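Local atomic coordinates of NADPH-dependent aldehyde reductase YqhD (Escherichia coli, PDB entry 4QGS), a protein that catalyses the zinc- and NADPH-dependent reduction of short-chain aldehydes such as butanal, propanal, acrolein and malondialdehyde to the corresponding alcohols. Residues Pro188-Leu194 / Glu247-Ala253; Leu315-Glu320 / Arg333-Ala337; Pro351-Ser355 / Tyr394-Arg398. Residue numbers count along the deposited sequence, not the author numbering.

Interaction 1. Residues Pro188-Leu194 / Glu247-Ala253; sequences PVYTYTL and ENYDVRA
P188-T193 adopts helical angles with i to i+3 bonds (T191 N to P188 O 2.8 Å, Y192 N to V189 O 3.1 Å), with a type I turn at T191-L194; N248 OD1 N-caps helix 249-262 through V251 N (3.2 Å). CA pairs are P188-A253 (5.1 Å) and Y192-E247 (5.6 Å). P188 packs CB on Y249 CE1 and CG on A253 CB, both 3.7 Å. The Y192 ring (chi1 m) has E247 CA over one face, 3.8 Å from its centroid, a CH-pi contact; Y192 OH is 3.3 Å from Y249 CB, and Y192 CE1 3.7 Å from R252 CG. R252 (chi1-chi3 m) places NH2 3.0 Å from T191 O; NH1 hydrogen-bonds P246 O. One water joins T191 OG1 (3.0 Å), R252 O (2.8 Å) and R252 NE (3.0 Å); another accepts from R252 NH1 (2.9 Å), 2.7 Å from both Y192 O and L194 O. NADP(+)-binding Y190 and T193 of the loop take no part; direct apolar and CH-pi contacts make the interface, waters its clear polar links.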
ATOM      1  N   PRO A 188      12.919 -11.302  -2.089  1.00 15.91           N
ATOM      2  CA  PRO A 188      12.164 -11.875  -0.973  1.00 17.11           C
ATOM      3  C   PRO A 188      13.029 -12.140   0.264  1.00 16.73           C
ATOM      4  O   PRO A 188      12.532 -12.089   1.388  1.00 17.98           O
ATOM      5  CB  PRO A 188      11.630 -13.179  -1.562  1.00 16.44           C
ATOM      6  CG  PRO A 188      11.475 -12.869  -3.037  1.00 19.01           C
ATOM      7  CD  PRO A 188      12.672 -12.016  -3.354  1.00 18.54           C
ATOM      8  N   VAL A 189      14.315 -12.403   0.061  1.00 18.18           N
ATOM      9  CA  VAL A 189      15.194 -12.662   1.211  1.00 19.12           C
ATOM     10  C   VAL A 189      15.231 -11.471   2.170  1.00 15.72           C
ATOM     11  O   VAL A 189      15.332 -11.649   3.391  1.00 18.60           O
ATOM     12  CB  VAL A 189      16.625 -13.010   0.757  1.00 19.76           C
ATOM     13  CG1 VAL A 189      17.587 -13.082   1.977  1.00 20.14           C
ATOM     14  CG2 VAL A 189      16.617 -14.314  -0.022  1.00 21.28           C
ATOM     15  N   TYR A 190      15.122 -10.255   1.633  1.00 16.71           N
ATOM     16  CA  TYR A 190      15.104  -9.063   2.476  1.00 17.67           C
ATOM     17  C   TYR A 190      13.852  -9.005   3.360  1.00 20.11           C
ATOM     18  O   TYR A 190      13.822  -8.237   4.312  1.00 22.21           O
ATOM     19  CB  TYR A 190      15.178  -7.778   1.647  1.00 19.55           C
ATOM     20  CG  TYR A 190      16.453  -7.596   0.843  1.00 20.19           C
ATOM     21  CD1 TYR A 190      17.597  -8.337   1.127  1.00 20.94           C
ATOM     22  CD2 TYR A 190      16.509  -6.679  -0.209  1.00 19.15           C
ATOM     23  CE1 TYR A 190      18.763  -8.168   0.392  1.00 22.90           C
ATOM     24  CE2 TYR A 190      17.680  -6.504  -0.945  1.00 20.93           C
ATOM     25  CZ  TYR A 190      18.795  -7.249  -0.642  1.00 22.44           C
ATOM     26  OH  TYR A 190      19.956  -7.088  -1.373  1.00 24.78           O
ATOM     27  N   THR A 191      12.826  -9.805   3.054  1.00 16.43           N
ATOM     28  CA  THR A 191      11.620  -9.798   3.886  1.00 17.81           C
ATOM     29  C   THR A 191      11.701 -10.792   5.049  1.00 19.47           C
ATOM     30  O   THR A 191      10.842 -10.786   5.919  1.00 17.71           O
ATOM     31  CB  THR A 191      10.327 -10.100   3.068  1.00 16.01           C
ATOM     32  OG1 THR A 191      10.264 -11.487   2.714  1.00 19.39           O
ATOM     33  CG2 THR A 191      10.282  -9.260   1.806  1.00 19.62           C
ATOM     34  N   TYR A 192      12.730 -11.636   5.075  1.00 17.87           N
ATOM     35  CA  TYR A 192      12.848 -12.646   6.138  1.00 19.27           C
ATOM     36  C   TYR A 192      12.877 -12.040   7.540  1.00 19.69           C
ATOM     37  O   TYR A 192      12.432 -12.666   8.502  1.00 22.22           O
ATOM     38  CB  TYR A 192      14.117 -13.480   5.972  1.00 20.04           C
ATOM     39  CG  TYR A 192      14.177 -14.409   4.786  1.00 19.37           C
ATOM     40  CD1 TYR A 192      13.130 -14.494   3.857  1.00 18.40           C
ATOM     41  CD2 TYR A 192      15.295 -15.212   4.590  1.00 19.72           C
ATOM     42  CE1 TYR A 192      13.219 -15.350   2.763  1.00 22.04           C
ATOM     43  CE2 TYR A 192      15.382 -16.062   3.516  1.00 20.94           C
ATOM     44  CZ  TYR A 192      14.347 -16.137   2.602  1.00 22.18           C
ATOM     45  OH  TYR A 192      14.475 -17.003   1.540  1.00 22.56           O
ATOM     46  N   THR A 193      13.428 -10.836   7.655  1.00 17.76           N
ATOM     47  CA  THR A 193      13.633 -10.215   8.967  1.00 24.63           C
ATOM     48  C   THR A 193      12.405  -9.452   9.494  1.00 24.53           C
ATOM     49  O   THR A 193      12.394  -9.002  10.645  1.00 24.37           O
ATOM     50  CB  THR A 193      14.837  -9.247   8.933  1.00 22.13           C
ATOM     51  OG1 THR A 193      14.628  -8.263   7.909  1.00 28.94           O
ATOM     52  CG2 THR A 193      16.116 -10.006   8.653  1.00 31.30           C
ATOM     53  N   LEU A 194      11.372  -9.306   8.673  1.00 20.81           N
ATOM     54  CA  LEU A 194      10.162  -8.625   9.122  1.00 19.67           C
ATOM     55  C   LEU A 194       9.520  -9.318  10.325  1.00 17.78           C
ATOM     56  O   LEU A 194       9.322 -10.533  10.319  1.00 17.08           O
ATOM     57  CB  LEU A 194       9.141  -8.543   7.990  1.00 21.14           C
ATOM     58  CG  LEU A 194       9.570  -7.722   6.782  1.00 26.10           C
ATOM     59  CD1 LEU A 194       8.638  -7.976   5.603  1.00 24.80           C
ATOM     60  CD2 LEU A 194       9.559  -6.250   7.161  1.00 29.91           C
ATOM     61  N   GLU A 247      11.686 -18.112   6.613  1.00 19.95           N
ATOM     62  CA  GLU A 247      12.821 -18.194   5.685  1.00 21.37           C
ATOM     63  C   GLU A 247      12.615 -19.201   4.537  1.00 22.70           C
ATOM     64  O   GLU A 247      13.569 -19.607   3.851  1.00 22.66           O
ATOM     65  CB  GLU A 247      14.091 -18.512   6.481  1.00 22.07           C
ATOM     66  CG  GLU A 247      14.358 -17.425   7.516  1.00 22.59           C
ATOM     67  CD  GLU A 247      15.732 -17.492   8.142  1.00 30.79           C
ATOM     68  OE1 GLU A 247      16.088 -16.537   8.862  1.00 41.55           O
ATOM     69  OE2 GLU A 247      16.444 -18.484   7.920  1.00 32.71           O
ATOM     70  N   ASN A 248      11.363 -19.592   4.314  1.00 20.53           N
ATOM     71  CA  ASN A 248      11.017 -20.402   3.151  1.00 19.05           C
ATOM     72  C   ASN A 248      10.963 -19.492   1.923  1.00 20.43           C
ATOM     73  O   ASN A 248       9.999 -18.748   1.748  1.00 18.81           O
ATOM     74  CB  ASN A 248       9.681 -21.133   3.378  1.00 22.68           C
ATOM     75  CG  ASN A 248       9.271 -22.034   2.205  1.00 26.07           C
ATOM     76  OD1 ASN A 248       9.514 -21.722   1.047  1.00 21.01           O
ATOM     77  ND2 ASN A 248       8.617 -23.150   2.516  1.00 27.99           N
ATOM     78  N   TYR A 249      11.993 -19.556   1.082  1.00 20.31           N
ATOM     79  CA  TYR A 249      12.094 -18.634  -0.045  1.00 21.39           C
ATOM     80  C   TYR A 249      10.864 -18.644  -0.951  1.00 21.70           C
ATOM     81  O   TYR A 249      10.355 -17.577  -1.301  1.00 17.93           O
ATOM     82  CB  TYR A 249      13.332 -18.914  -0.903  1.00 21.15           C
ATOM     83  CG  TYR A 249      13.364 -17.966  -2.077  1.00 21.88           C
ATOM     84  CD1 TYR A 249      13.831 -16.674  -1.921  1.00 21.61           C
ATOM     85  CD2 TYR A 249      12.881 -18.351  -3.322  1.00 21.83           C
ATOM     86  CE1 TYR A 249      13.840 -15.789  -2.969  1.00 21.30           C
ATOM     87  CE2 TYR A 249      12.876 -17.469  -4.388  1.00 23.56           C
ATOM     88  CZ  TYR A 249      13.361 -16.186  -4.201  1.00 20.75           C
ATOM     89  OH  TYR A 249      13.369 -15.287  -5.241  1.00 23.73           O
ATOM     90  N   ASP A 250      10.413 -19.834  -1.357  1.00 19.48           N
ATOM     91  CA  ASP A 250       9.292 -19.937  -2.294  1.00 21.53           C
ATOM     92  C   ASP A 250       8.049 -19.274  -1.719  1.00 20.60           C
ATOM     93  O   ASP A 250       7.319 -18.560  -2.433  1.00 17.92           O
ATOM     94  CB  ASP A 250       8.986 -21.402  -2.631  1.00 23.14           C
ATOM     95  CG  ASP A 250       9.983 -22.009  -3.605  1.00 32.50           C
ATOM     96  OD1 ASP A 250      10.789 -21.259  -4.198  1.00 30.38           O
ATOM     97  OD2 ASP A 250       9.944 -23.248  -3.785  1.00 31.15           O
ATOM     98  N   VAL A 251       7.815 -19.514  -0.431  1.00 17.98           N
ATOM     99  CA  VAL A 251       6.683 -18.913   0.276  1.00 16.98           C
ATOM    100  C   VAL A 251       6.797 -17.400   0.301  1.00 17.66           C
ATOM    101  O   VAL A 251       5.849 -16.696  -0.082  1.00 16.68           O
ATOM    102  CB  VAL A 251       6.573 -19.444   1.722  1.00 18.44           C
ATOM    103  CG1 VAL A 251       5.657 -18.550   2.561  1.00 19.23           C
ATOM    104  CG2 VAL A 251       6.058 -20.866   1.708  1.00 20.67           C
ATOM    105  N   ARG A 252       7.955 -16.894   0.727  1.00 16.00           N
ATOM    106  CA  ARG A 252       8.148 -15.441   0.852  1.00 16.60           C
ATOM    107  C   ARG A 252       8.124 -14.760  -0.515  1.00 16.16           C
ATOM    108  O   ARG A 252       7.654 -13.629  -0.654  1.00 16.79           O
ATOM    109  CB  ARG A 252       9.464 -15.131   1.580  1.00 17.79           C
ATOM    110  CG  ARG A 252       9.546 -15.687   3.006  1.00 15.88           C
ATOM    111  CD  ARG A 252       8.290 -15.387   3.841  1.00 16.13           C
ATOM    112  NE  ARG A 252       8.041 -13.963   4.040  1.00 15.19           N
ATOM    113  CZ  ARG A 252       8.499 -13.261   5.073  1.00 17.94           C
ATOM    114  NH1 ARG A 252       9.252 -13.852   6.000  1.00 15.91           N
ATOM    115  NH2 ARG A 252       8.202 -11.975   5.185  1.00 16.51           N
ATOM    116  N   ALA A 253       8.612 -15.469  -1.524  1.00 15.63           N
ATOM    117  CA  ALA A 253       8.577 -14.969  -2.897  1.00 15.69           C
ATOM    118  C   ALA A 253       7.142 -14.845  -3.410  1.00 14.84           C
ATOM    119  O   ALA A 253       6.754 -13.817  -3.990  1.00 16.66           O
ATOM    120  CB  ALA A 253       9.401 -15.885  -3.824  1.00 17.85           C
TER
HETATM  121  O   HOH W   1       7.579 -12.157   1.671  1.00 17.87           O
HETATM  122  O   HOH W   2       9.716 -12.597   8.622  1.00 17.18           O
HETATM  123  O   HOH W   3      13.986 -14.404   9.981  1.00 32.99           O

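Interaction 2. Residues Leu315-Glu320 / Arg333-Ala337; sequences LLQYAE and RIDAA
A salt bridge from E320 OE1 to R333 NH2 (3.2 Å) spans two helices of the all-helical C-terminal domain of the iron-containing alcohol dehydrogenase family; its hydrogen bond is weak, with an N-H...acceptor angle of 121°. R333 NH2 also bonds I325 O, in the connection between the two helices, so the arginine serves both the first helix and the loop between the helices. The two elements, 312-323 and 330-347, are consecutive helices joined by a short loop. Both segments are regular helix, their axes 8.9 Å apart at closest approach and crossing at +63°, with CA atoms nearest at L316-I334 (6.0 Å) and A319-A337 (5.1 Å).

R333 takes chi1 m, chi2 t and chi3 p, which lays its guanidinium with one face over L316 CD2; L316 CD2 is also 3.9 Å from R333 CB. Further in, L316 and I334, both m,t, meet at CD2-CG1 (3.7 Å), and L315 CD1 reaches I334 CG2 at 4.0 Å. Small residues set the closest backbone approach: A319 and A337 both direct CB toward the other helix. Y318, chi1 t, brings CD2 to 4.1 Å from A337 CB, while its OH hydrogen-bonds T341 OG1, one turn further along the second helix, and W323 NE1. At the tightest apolar point, A319 CB lies 3.6 Å from A337 CB.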
ATOM      1  N   LEU A 315     -19.814 -10.922  -4.202  1.00 18.08           N
ATOM      2  CA  LEU A 315     -19.622 -11.715  -2.983  1.00 17.93           C
ATOM      3  C   LEU A 315     -19.829 -13.203  -3.258  1.00 20.24           C
ATOM      4  O   LEU A 315     -19.101 -14.044  -2.748  1.00 18.80           O
ATOM      5  CB  LEU A 315     -20.567 -11.238  -1.877  1.00 20.12           C
ATOM      6  CG  LEU A 315     -20.083  -9.988  -1.151  1.00 18.85           C
ATOM      7  CD1 LEU A 315     -21.243  -9.325  -0.395  1.00 18.02           C
ATOM      8  CD2 LEU A 315     -18.945 -10.370  -0.182  1.00 16.29           C
ATOM      9  N   LEU A 316     -20.823 -13.538  -4.084  1.00 17.96           N
ATOM     10  CA  LEU A 316     -21.055 -14.934  -4.428  1.00 17.62           C
ATOM     11  C   LEU A 316     -19.954 -15.485  -5.332  1.00 19.60           C
ATOM     12  O   LEU A 316     -19.561 -16.652  -5.222  1.00 22.05           O
ATOM     13  CB  LEU A 316     -22.423 -15.087  -5.122  1.00 20.88           C
ATOM     14  CG  LEU A 316     -23.618 -14.835  -4.206  1.00 21.06           C
ATOM     15  CD1 LEU A 316     -24.890 -14.704  -5.048  1.00 23.53           C
ATOM     16  CD2 LEU A 316     -23.759 -15.956  -3.207  1.00 26.76           C
ATOM     17  N   GLN A 317     -19.455 -14.646  -6.233  1.00 19.35           N
ATOM     18  CA  GLN A 317     -18.359 -15.064  -7.107  1.00 19.79           C
ATOM     19  C   GLN A 317     -17.099 -15.302  -6.278  1.00 21.26           C
ATOM     20  O   GLN A 317     -16.389 -16.285  -6.466  1.00 19.19           O
ATOM     21  CB  GLN A 317     -18.092 -14.026  -8.208  1.00 17.87           C
ATOM     22  CG  GLN A 317     -17.010 -14.476  -9.209  1.00 21.25           C
ATOM     23  CD  GLN A 317     -16.939 -13.596 -10.448  1.00 19.98           C
ATOM     24  OE1 GLN A 317     -17.913 -12.940 -10.814  1.00 22.67           O
ATOM     25  NE2 GLN A 317     -15.777 -13.573 -11.097  1.00 18.36           N
ATOM     26  N   TYR A 318     -16.841 -14.387  -5.350  1.00 16.98           N
ATOM     27  CA  TYR A 318     -15.720 -14.493  -4.426  1.00 16.78           C
ATOM     28  C   TYR A 318     -15.828 -15.773  -3.610  1.00 15.95           C
ATOM     29  O   TYR A 318     -14.852 -16.512  -3.464  1.00 17.38           O
ATOM     30  CB  TYR A 318     -15.697 -13.242  -3.536  1.00 18.74           C
ATOM     31  CG  TYR A 318     -14.828 -13.270  -2.293  1.00 18.12           C
ATOM     32  CD1 TYR A 318     -13.454 -13.111  -2.382  1.00 18.88           C
ATOM     33  CD2 TYR A 318     -15.399 -13.368  -1.030  1.00 22.25           C
ATOM     34  CE1 TYR A 318     -12.650 -13.092  -1.237  1.00 20.87           C
ATOM     35  CE2 TYR A 318     -14.606 -13.349   0.129  1.00 19.96           C
ATOM     36  CZ  TYR A 318     -13.234 -13.219   0.011  1.00 20.49           C
ATOM     37  OH  TYR A 318     -12.441 -13.197   1.138  1.00 19.38           O
ATOM     38  N   ALA A 319     -17.028 -16.061  -3.117  1.00 19.69           N
ATOM     39  CA  ALA A 319     -17.243 -17.242  -2.280  1.00 20.95           C
ATOM     40  C   ALA A 319     -16.920 -18.519  -3.042  1.00 20.44           C
ATOM     41  O   ALA A 319     -16.266 -19.415  -2.520  1.00 22.74           O
ATOM     42  CB  ALA A 319     -18.661 -17.280  -1.770  1.00 21.10           C
ATOM     43  N   GLU A 320     -17.371 -18.588  -4.289  1.00 18.83           N
ATOM     44  CA  GLU A 320     -17.126 -19.757  -5.122  1.00 20.04           C
ATOM     45  C   GLU A 320     -15.674 -19.853  -5.608  1.00 20.19           C
ATOM     46  O   GLU A 320     -15.023 -20.893  -5.445  1.00 22.10           O
ATOM     47  CB  GLU A 320     -18.086 -19.733  -6.321  1.00 24.29           C
ATOM     48  CG  GLU A 320     -17.983 -20.933  -7.229  1.00 27.85           C
ATOM     49  CD  GLU A 320     -19.086 -20.943  -8.274  1.00 41.34           C
ATOM     50  OE1 GLU A 320     -20.263 -20.768  -7.897  1.00 40.58           O
ATOM     51  OE2 GLU A 320     -18.775 -21.112  -9.468  1.00 52.34           O
ATOM     52  N   ARG A 333     -24.190 -18.656   1.527  1.00 28.95           N
ATOM     53  CA  ARG A 333     -22.887 -18.642   0.866  1.00 30.46           C
ATOM     54  C   ARG A 333     -22.133 -17.343   1.181  1.00 24.25           C
ATOM     55  O   ARG A 333     -20.932 -17.368   1.456  1.00 24.66           O
ATOM     56  CB  ARG A 333     -23.044 -18.833  -0.643  1.00 32.25           C
ATOM     57  CG  ARG A 333     -23.597 -20.204  -1.038  1.00 32.58           C
ATOM     58  CD  ARG A 333     -23.908 -20.266  -2.535  1.00 38.52           C
ATOM     59  NE  ARG A 333     -22.684 -20.127  -3.311  1.00 45.18           N
ATOM     60  CZ  ARG A 333     -22.618 -19.718  -4.573  1.00 45.10           C
ATOM     61  NH1 ARG A 333     -23.719 -19.399  -5.246  1.00 39.65           N
ATOM     62  NH2 ARG A 333     -21.436 -19.631  -5.163  1.00 44.08           N
ATOM     63  N   ILE A 334     -22.845 -16.221   1.152  1.00 24.04           N
ATOM     64  CA  ILE A 334     -22.239 -14.931   1.466  1.00 24.63           C
ATOM     65  C   ILE A 334     -21.813 -14.903   2.934  1.00 25.53           C
ATOM     66  O   ILE A 334     -20.699 -14.472   3.255  1.00 22.83           O
ATOM     67  CB  ILE A 334     -23.207 -13.770   1.165  1.00 21.96           C
ATOM     68  CG1 ILE A 334     -23.432 -13.664  -0.347  1.00 23.70           C
ATOM     69  CG2 ILE A 334     -22.680 -12.453   1.733  1.00 25.04           C
ATOM     70  CD1 ILE A 334     -24.497 -12.636  -0.746  1.00 26.46           C
ATOM     71  N   ASP A 335     -22.687 -15.372   3.821  1.00 23.12           N
ATOM     72  CA  ASP A 335     -22.334 -15.453   5.246  1.00 23.20           C
ATOM     73  C   ASP A 335     -21.077 -16.287   5.447  1.00 23.03           C
ATOM     74  O   ASP A 335     -20.191 -15.898   6.205  1.00 23.25           O
ATOM     75  CB  ASP A 335     -23.487 -16.043   6.066  1.00 25.05           C
ATOM     76  CG  ASP A 335     -24.612 -15.049   6.297  1.00 30.57           C
ATOM     77  OD1 ASP A 335     -24.530 -13.901   5.809  1.00 31.39           O
ATOM     78  OD2 ASP A 335     -25.594 -15.422   6.973  1.00 34.35           O
ATOM     79  N   ALA A 336     -20.983 -17.425   4.759  1.00 24.18           N
ATOM     80  CA  ALA A 336     -19.819 -18.292   4.917  1.00 26.31           C
ATOM     81  C   ALA A 336     -18.550 -17.633   4.373  1.00 23.29           C
ATOM     82  O   ALA A 336     -17.468 -17.820   4.934  1.00 21.92           O
ATOM     83  CB  ALA A 336     -20.054 -19.641   4.241  1.00 21.71           C
ATOM     84  N   ALA A 337     -18.689 -16.864   3.289  1.00 22.12           N
ATOM     85  CA  ALA A 337     -17.543 -16.176   2.694  1.00 21.89           C
ATOM     86  C   ALA A 337     -17.032 -15.087   3.620  1.00 21.01           C
ATOM     87  O   ALA A 337     -15.826 -14.925   3.800  1.00 19.57           O
ATOM     88  CB  ALA A 337     -17.911 -15.587   1.340  1.00 23.39           C
TER

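Interaction 3. Residues Pro351-Ser355 / Tyr394-Arg398; sequences PTHLS and YEAAR
L354 (chi1 m, chi2 t) turns its CB toward the chain terminus and lays its side chain against 394-398, CD1 standing 3.8 Å from Y394 O and 4.2 Å from R398 CG. The backbone here enters a 3-10 segment at L354-S355 after an extended H353 (phi/psi -125/147), while helix 387-396 leads into A397 and the C-terminal R398. The closest CA pair is L354-R398, 4.7 Å. Two successive amides take up the end of the chain: L354 N donates to A397 O (2.9 Å, 168°) and S355 N to the terminal carboxylate atom R398 OXT (2.9 Å, 148°). H353 CA adds a CA-H...O contact to A397 O at 3.4 Å, so that carbonyl is approached by two neighbouring residues. A water bridges S355 OG (2.8 Å) and R398 O (2.7 Å), donating to the latter. R398 NH2 turns back to E395 OE1 in a 2.9 Å salt bridge, and its NE bonds D360 O. The contact thus docks the C-terminus of the protein onto the loop that follows helix 330-347. L354 and A397 both touch I298 of helix 292-306, and Y394 packs against helices 276-288 and 364-373.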
ATOM      1  N   PRO A 351      -6.916  -9.387  14.744  1.00 18.90           N
ATOM      2  CA  PRO A 351      -8.300  -9.411  15.242  1.00 19.85           C
ATOM      3  C   PRO A 351      -9.246  -8.498  14.476  1.00 18.82           C
ATOM      4  O   PRO A 351      -8.831  -7.460  13.954  1.00 21.02           O
ATOM      5  CB  PRO A 351      -8.155  -8.930  16.698  1.00 18.70           C
ATOM      6  CG  PRO A 351      -6.771  -9.278  17.068  1.00 22.74           C
ATOM      7  CD  PRO A 351      -5.951  -9.088  15.817  1.00 19.37           C
ATOM      8  N   THR A 352     -10.523  -8.858  14.442  1.00 16.79           N
ATOM      9  CA  THR A 352     -11.461  -8.162  13.564  1.00 16.14           C
ATOM     10  C   THR A 352     -12.616  -7.424  14.249  1.00 19.20           C
ATOM     11  O   THR A 352     -13.544  -7.010  13.584  1.00 18.02           O
ATOM     12  CB  THR A 352     -12.070  -9.150  12.551  1.00 20.96           C
ATOM     13  OG1 THR A 352     -12.812 -10.151  13.256  1.00 20.91           O
ATOM     14  CG2 THR A 352     -10.967  -9.822  11.717  1.00 21.90           C
ATOM     15  N   HIS A 353     -12.559  -7.236  15.567  1.00 19.30           N
ATOM     16  CA  HIS A 353     -13.567  -6.433  16.256  1.00 17.67           C
ATOM     17  C   HIS A 353     -12.917  -5.307  17.065  1.00 17.40           C
ATOM     18  O   HIS A 353     -11.808  -5.475  17.581  1.00 17.09           O
ATOM     19  CB  HIS A 353     -14.427  -7.312  17.186  1.00 18.82           C
ATOM     20  CG  HIS A 353     -15.224  -8.363  16.469  1.00 22.56           C
ATOM     21  ND1 HIS A 353     -14.775  -9.655  16.300  1.00 28.31           N
ATOM     22  CD2 HIS A 353     -16.440  -8.308  15.873  1.00 29.79           C
ATOM     23  CE1 HIS A 353     -15.676 -10.350  15.629  1.00 26.37           C
ATOM     24  NE2 HIS A 353     -16.698  -9.556  15.359  1.00 29.04           N
ATOM     25  N   LEU A 354     -13.610  -4.173  17.176  1.00 16.37           N
ATOM     26  CA  LEU A 354     -13.102  -3.035  17.944  1.00 17.56           C
ATOM     27  C   LEU A 354     -12.787  -3.461  19.371  1.00 17.17           C
ATOM     28  O   LEU A 354     -11.774  -3.059  19.930  1.00 17.47           O
ATOM     29  CB  LEU A 354     -14.104  -1.875  17.948  1.00 15.51           C
ATOM     30  CG  LEU A 354     -14.275  -1.182  16.593  1.00 16.26           C
ATOM     31  CD1 LEU A 354     -15.457  -0.209  16.629  1.00 15.88           C
ATOM     32  CD2 LEU A 354     -13.005  -0.444  16.235  1.00 19.00           C
ATOM     33  N   SER A 355     -13.632  -4.315  19.936  1.00 18.92           N
ATOM     34  CA  SER A 355     -13.432  -4.732  21.326  1.00 17.78           C
ATOM     35  C   SER A 355     -12.113  -5.494  21.543  1.00 21.85           C
ATOM     36  O   SER A 355     -11.553  -5.465  22.641  1.00 19.53           O
ATOM     37  CB  SER A 355     -14.611  -5.580  21.794  1.00 21.09           C
ATOM     38  OG  SER A 355     -14.724  -6.769  21.047  1.00 23.89           O
ATOM     39  N   TYR A 394     -19.424   0.826  11.557  1.00 16.32           N
ATOM     40  CA  TYR A 394     -18.610   0.901  12.777  1.00 16.32           C
ATOM     41  C   TYR A 394     -19.304   0.191  13.945  1.00 18.43           C
ATOM     42  O   TYR A 394     -18.686  -0.527  14.722  1.00 16.54           O
ATOM     43  CB  TYR A 394     -18.341   2.346  13.169  1.00 15.57           C
ATOM     44  CG  TYR A 394     -17.271   3.090  12.389  1.00 16.25           C
ATOM     45  CD1 TYR A 394     -16.031   2.518  12.120  1.00 16.44           C
ATOM     46  CD2 TYR A 394     -17.506   4.396  11.958  1.00 16.93           C
ATOM     47  CE1 TYR A 394     -15.045   3.235  11.420  1.00 17.88           C
ATOM     48  CE2 TYR A 394     -16.543   5.112  11.265  1.00 18.45           C
ATOM     49  CZ  TYR A 394     -15.314   4.530  11.000  1.00 17.35           C
ATOM     50  OH  TYR A 394     -14.383   5.275  10.314  1.00 15.88           O
ATOM     51  N   GLU A 395     -20.609   0.395  14.059  1.00 16.69           N
ATOM     52  CA  GLU A 395     -21.358  -0.209  15.150  1.00 18.65           C
ATOM     53  C   GLU A 395     -21.317  -1.739  15.071  1.00 17.92           C
ATOM     54  O   GLU A 395     -21.110  -2.417  16.078  1.00 21.25           O
ATOM     55  CB  GLU A 395     -22.800   0.299  15.134  1.00 19.69           C
ATOM     56  CG  GLU A 395     -23.671  -0.297  16.207  1.00 27.40           C
ATOM     57  CD  GLU A 395     -23.315   0.172  17.609  1.00 25.53           C
ATOM     58  OE1 GLU A 395     -23.584  -0.601  18.549  1.00 31.87           O
ATOM     59  OE2 GLU A 395     -22.794   1.303  17.785  1.00 23.30           O
ATOM     60  N   ALA A 396     -21.491  -2.276  13.865  1.00 17.55           N
ATOM     61  CA  ALA A 396     -21.460  -3.719  13.666  1.00 19.33           C
ATOM     62  C   ALA A 396     -20.063  -4.288  13.881  1.00 18.74           C
ATOM     63  O   ALA A 396     -19.903  -5.476  14.098  1.00 21.99           O
ATOM     64  CB  ALA A 396     -21.954  -4.070  12.266  1.00 18.90           C
ATOM     65  N   ALA A 397     -19.061  -3.427  13.791  1.00 16.05           N
ATOM     66  CA  ALA A 397     -17.676  -3.855  13.921  1.00 16.66           C
ATOM     67  C   ALA A 397     -17.234  -3.898  15.381  1.00 18.82           C
ATOM     68  O   ALA A 397     -16.102  -4.285  15.677  1.00 19.47           O
ATOM     69  CB  ALA A 397     -16.772  -2.928  13.129  1.00 17.75           C
ATOM     70  N   ARG A 398     -18.122  -3.513  16.294  1.00 19.02           N
ATOM     71  CA  ARG A 398     -17.734  -3.417  17.708  1.00 18.72           C
ATOM     72  C   ARG A 398     -17.265  -4.750  18.287  1.00 26.83           C
ATOM     73  O   ARG A 398     -17.704  -5.849  17.913  1.00 23.11           O
ATOM     74  CB  ARG A 398     -18.894  -2.865  18.560  1.00 18.85           C
ATOM     75  CG  ARG A 398     -19.117  -1.360  18.423  1.00 21.39           C
ATOM     76  CD  ARG A 398     -20.353  -0.910  19.181  1.00 21.01           C
ATOM     77  NE  ARG A 398     -20.213  -1.210  20.602  1.00 21.93           N
ATOM     78  CZ  ARG A 398     -21.205  -1.634  21.375  1.00 30.50           C
ATOM     79  NH1 ARG A 398     -20.977  -1.901  22.658  1.00 27.34           N
ATOM     80  NH2 ARG A 398     -22.417  -1.807  20.856  1.00 31.67           N
ATOM     81  OXT ARG A 398     -16.390  -4.754  19.153  1.00 20.23           O
TER
HETATM   82  O   HOH W   4     -17.016  -7.690  19.725  1.00 29.21           O

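The three contacts follow one another in series along the chain and none touches another. Interactions 2 and 3 are the nearest pair, with centres about 21 Å and nearest atoms about 11 Å apart; helix 330-347 connects them, since it carries R333-A337 and leads into the loop of P351-S355. Interaction 1 lies farther off, its centre about 31 Å from that of interaction 2 and about 32 Å from that of interaction 3, and it contains the NADP(+)-binding residues Y190 and T193. Interaction 3 approaches the zinc site without touching it: the Y394 side chain is about 10 Å from that of the zinc ligand H278 and about 12 Å from that of the ligand H292. Interaction 2 lies away from both sites.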